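Local coordinates for Alpha/beta hydrolase fold-3 domain-containing protein (Enterococcus faecalis, PDB 2QRU) that has no established function but adopts the alpha/beta-hydrolase fold and is probably a hydrolase of that superfamily, at residues Leu174-Ser179 with Ala183-Phe188. Numbering follows the deposited sequence.
Sequences LLYHYS and ALLPHF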
loop_
_atom_site.group_PDB
_atom_site.type_symbol
_atom_site.label_atom_id
_atom_site.label_comp_id
_atom_site.label_asym_id
_atom_site.label_seq_id
_atom_site.Cartn_x
_atom_site.Cartn_y
_atom_site.Cartn_z
ATOM N N LEU A 174 -9.017 14.765 -5.640
ATOM C CA LEU A 174 -10.395 15.231 -5.469
ATOM C C LEU A 174 -11.439 14.184 -5.851
ATOM O O LEU A 174 -12.541 14.181 -5.296
ATOM C CB LEU A 174 -10.654 16.538 -6.244
ATOM C CG LEU A 174 -9.938 17.785 -5.727
ATOM C CD1 LEU A 174 -10.446 19.056 -6.373
ATOM C CD2 LEU A 174 -10.014 17.867 -4.201
ATOM N N LEU A 175 -11.109 13.322 -6.810
ATOM C CA LEU A 175 -12.065 12.307 -7.262
ATOM C C LEU A 175 -12.322 11.326 -6.123
ATOM O O LEU A 175 -13.459 10.906 -5.873
ATOM C CB LEU A 175 -11.543 11.575 -8.505
ATOM C CG LEU A 175 -12.510 10.590 -9.185
ATOM C CD1 LEU A 175 -13.743 11.282 -9.752
ATOM C CD2 LEU A 175 -11.777 9.822 -10.274
ATOM N N TYR A 176 -11.242 10.981 -5.430
ATOM C CA TYR A 176 -11.307 10.129 -4.256
ATOM C C TYR A 176 -12.236 10.731 -3.194
ATOM O O TYR A 176 -13.191 10.087 -2.741
ATOM C CB TYR A 176 -9.892 9.933 -3.707
ATOM C CG TYR A 176 -9.843 9.075 -2.467
ATOM C CD1 TYR A 176 -10.372 7.784 -2.468
ATOM C CD2 TYR A 176 -9.271 9.561 -1.290
ATOM C CE1 TYR A 176 -10.312 6.971 -1.306
ATOM C CE2 TYR A 176 -9.230 8.785 -0.135
ATOM C CZ TYR A 176 -9.737 7.499 -0.147
ATOM O OH TYR A 176 -9.666 6.763 1.014
ATOM N N HIS A 177 -11.979 11.979 -2.819
ATOM C CA HIS A 177 -12.768 12.596 -1.773
ATOM C C HIS A 177 -14.194 12.901 -2.179
ATOM O O HIS A 177 -15.109 12.820 -1.346
ATOM C CB HIS A 177 -12.029 13.771 -1.166
ATOM C CG HIS A 177 -10.879 13.335 -0.332
ATOM N ND1 HIS A 177 -11.021 12.978 0.989
ATOM C CD2 HIS A 177 -9.583 13.107 -0.649
ATOM C CE1 HIS A 177 -9.855 12.581 1.463
ATOM N NE2 HIS A 177 -8.965 12.654 0.490
ATOM N N TYR A 178 -14.387 13.207 -3.463
ATOM C CA TYR A 178 -15.719 13.325 -4.041
ATOM C C TYR A 178 -16.501 12.011 -3.883
ATOM O O TYR A 178 -17.645 12.019 -3.423
ATOM C CB TYR A 178 -15.620 13.726 -5.519
ATOM C CG TYR A 178 -16.959 13.871 -6.219
ATOM C CD1 TYR A 178 -17.718 15.032 -6.071
ATOM C CD2 TYR A 178 -17.456 12.858 -7.039
ATOM C CE1 TYR A 178 -18.945 15.182 -6.715
ATOM C CE2 TYR A 178 -18.694 12.996 -7.691
ATOM C CZ TYR A 178 -19.425 14.161 -7.522
ATOM O OH TYR A 178 -20.636 14.314 -8.159
ATOM N N SER A 179 -15.876 10.885 -4.238
ATOM C CA SER A 179 -16.579 9.604 -4.202
ATOM C C SER A 179 -16.983 9.264 -2.770
ATOM O O SER A 179 -18.078 8.751 -2.546
ATOM C CB SER A 179 -15.777 8.474 -4.858
ATOM O OG SER A 179 -14.645 8.079 -4.091
ATOM N N ALA A 183 -20.925 9.046 -1.473
ATOM C CA ALA A 183 -21.249 7.637 -1.208
ATOM C C ALA A 183 -21.051 6.730 -2.441
ATOM O O ALA A 183 -21.768 5.746 -2.624
ATOM C CB ALA A 183 -22.685 7.509 -0.632
ATOM N N LEU A 184 -20.063 7.058 -3.272
ATOM C CA LEU A 184 -19.836 6.336 -4.531
ATOM C C LEU A 184 -18.595 5.438 -4.482
ATOM O O LEU A 184 -18.260 4.755 -5.457
ATOM C CB LEU A 184 -19.687 7.322 -5.690
ATOM C CG LEU A 184 -20.909 8.117 -6.149
ATOM C CD1 LEU A 184 -20.474 9.207 -7.112
ATOM C CD2 LEU A 184 -21.932 7.204 -6.797
ATOM N N LEU A 185 -17.892 5.445 -3.358
ATOM C CA LEU A 185 -16.643 4.714 -3.319
ATOM C C LEU A 185 -16.826 3.225 -3.654
ATOM O O LEU A 185 -16.094 2.698 -4.487
ATOM C CB LEU A 185 -15.893 4.931 -1.993
ATOM C CG LEU A 185 -14.445 4.465 -2.005
ATOM C CD1 LEU A 185 -13.663 5.098 -3.151
ATOM C CD2 LEU A 185 -13.762 4.709 -0.627
ATOM N N PRO A 186 -17.809 2.542 -3.020
ATOM C CA PRO A 186 -17.998 1.148 -3.420
ATOM C C PRO A 186 -18.274 0.990 -4.911
ATOM O O PRO A 186 -17.737 0.079 -5.536
ATOM C CB PRO A 186 -19.199 0.700 -2.568
ATOM C CG PRO A 186 -19.087 1.573 -1.345
ATOM C CD PRO A 186 -18.736 2.913 -1.933
ATOM N N HIS A 187 -19.079 1.885 -5.479
ATOM C CA HIS A 187 -19.409 1.809 -6.900
ATOM C C HIS A 187 -18.134 2.011 -7.729
ATOM O O HIS A 187 -17.897 1.281 -8.699
ATOM C CB HIS A 187 -20.480 2.832 -7.284
ATOM C CG HIS A 187 -20.880 2.759 -8.724
ATOM N ND1 HIS A 187 -21.707 1.771 -9.215
ATOM C CD2 HIS A 187 -20.540 3.528 -9.787
ATOM C CE1 HIS A 187 -21.872 1.946 -10.518
ATOM N NE2 HIS A 187 -21.172 3.003 -10.888
ATOM N N PHE A 188 -17.321 2.985 -7.330
ATOM C CA PHE A 188 -16.055 3.256 -8.022
ATOM C C PHE A 188 -15.163 2.019 -7.982
ATOM O O PHE A 188 -14.492 1.696 -8.956
ATOM C CB PHE A 188 -15.331 4.464 -7.415
ATOM C CG PHE A 188 -15.783 5.793 -7.973
ATOM C CD1 PHE A 188 -17.002 5.916 -8.652
ATOM C CD2 PHE A 188 -15.001 6.929 -7.796
ATOM C CE1 PHE A 188 -17.420 7.149 -9.164
ATOM C CE2 PHE A 188 -15.419 8.169 -8.303
ATOM C CZ PHE A 188 -16.617 8.276 -8.980
#
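The Phe188 ring meets Ser179 and Leu175 along its CD2-CE2 side. Ser179 CB lies 3.4 Å from Phe188 CD2, and Leu175 CD1 lies 3.8 Å from Phe188 CE2. Both approach the ring obliquely. The Tyr176 ring is also met obliquely, by Leu185 CD2 at 4.2 Å from Tyr176 CE1. Leu184 CD1 comes at a similar slant to Tyr178 CE2. Within helix 173-181, Tyr176 CD2 sits over one face of the His177 ring, near its rim.

Ser179 is the centre of the contact. Ser179 OG donates to Tyr176 O, 2.8 Å away, one turn earlier in the helix. Its first torsion (chi1 71°) places OG between the backbone N and the carbonyl carbon, from where it reaches back to Tyr176 O. Ser179 OG also packs against Leu185 CD1 at 3.3 Å. Leu185 CG is anti to its backbone N (chi1 -167°), and its two methyls divide the work: CD1 goes to Ser179 and CD2 to Tyr176.

One backbone bond joins the segments. Leu184 N donates to Ser179 O at 2.7 Å, with an N-H...O angle of 163°. This bond belongs to the Schellman motif that closes helix 173-181, with Ala183 as its positive-phi residue. The chain then turns directly into helix 185-189, whose Phe188 O accepts a hydrogen bond from Lys73 NZ.

The contact thus packs helices 173-181 and 185-189 against each other across a tight turn. Tyr176 lies near a bound phosphate, probably from crystallisation, and near Ser104, His249 and Asp221, which are arranged like a catalytic triad; this side may therefore face the active site. The chemistry is mainly apolar. The buried Ser179 hydroxyl gives its proton to Tyr176 O within its own helix, which probably makes its apolar surroundings tolerable.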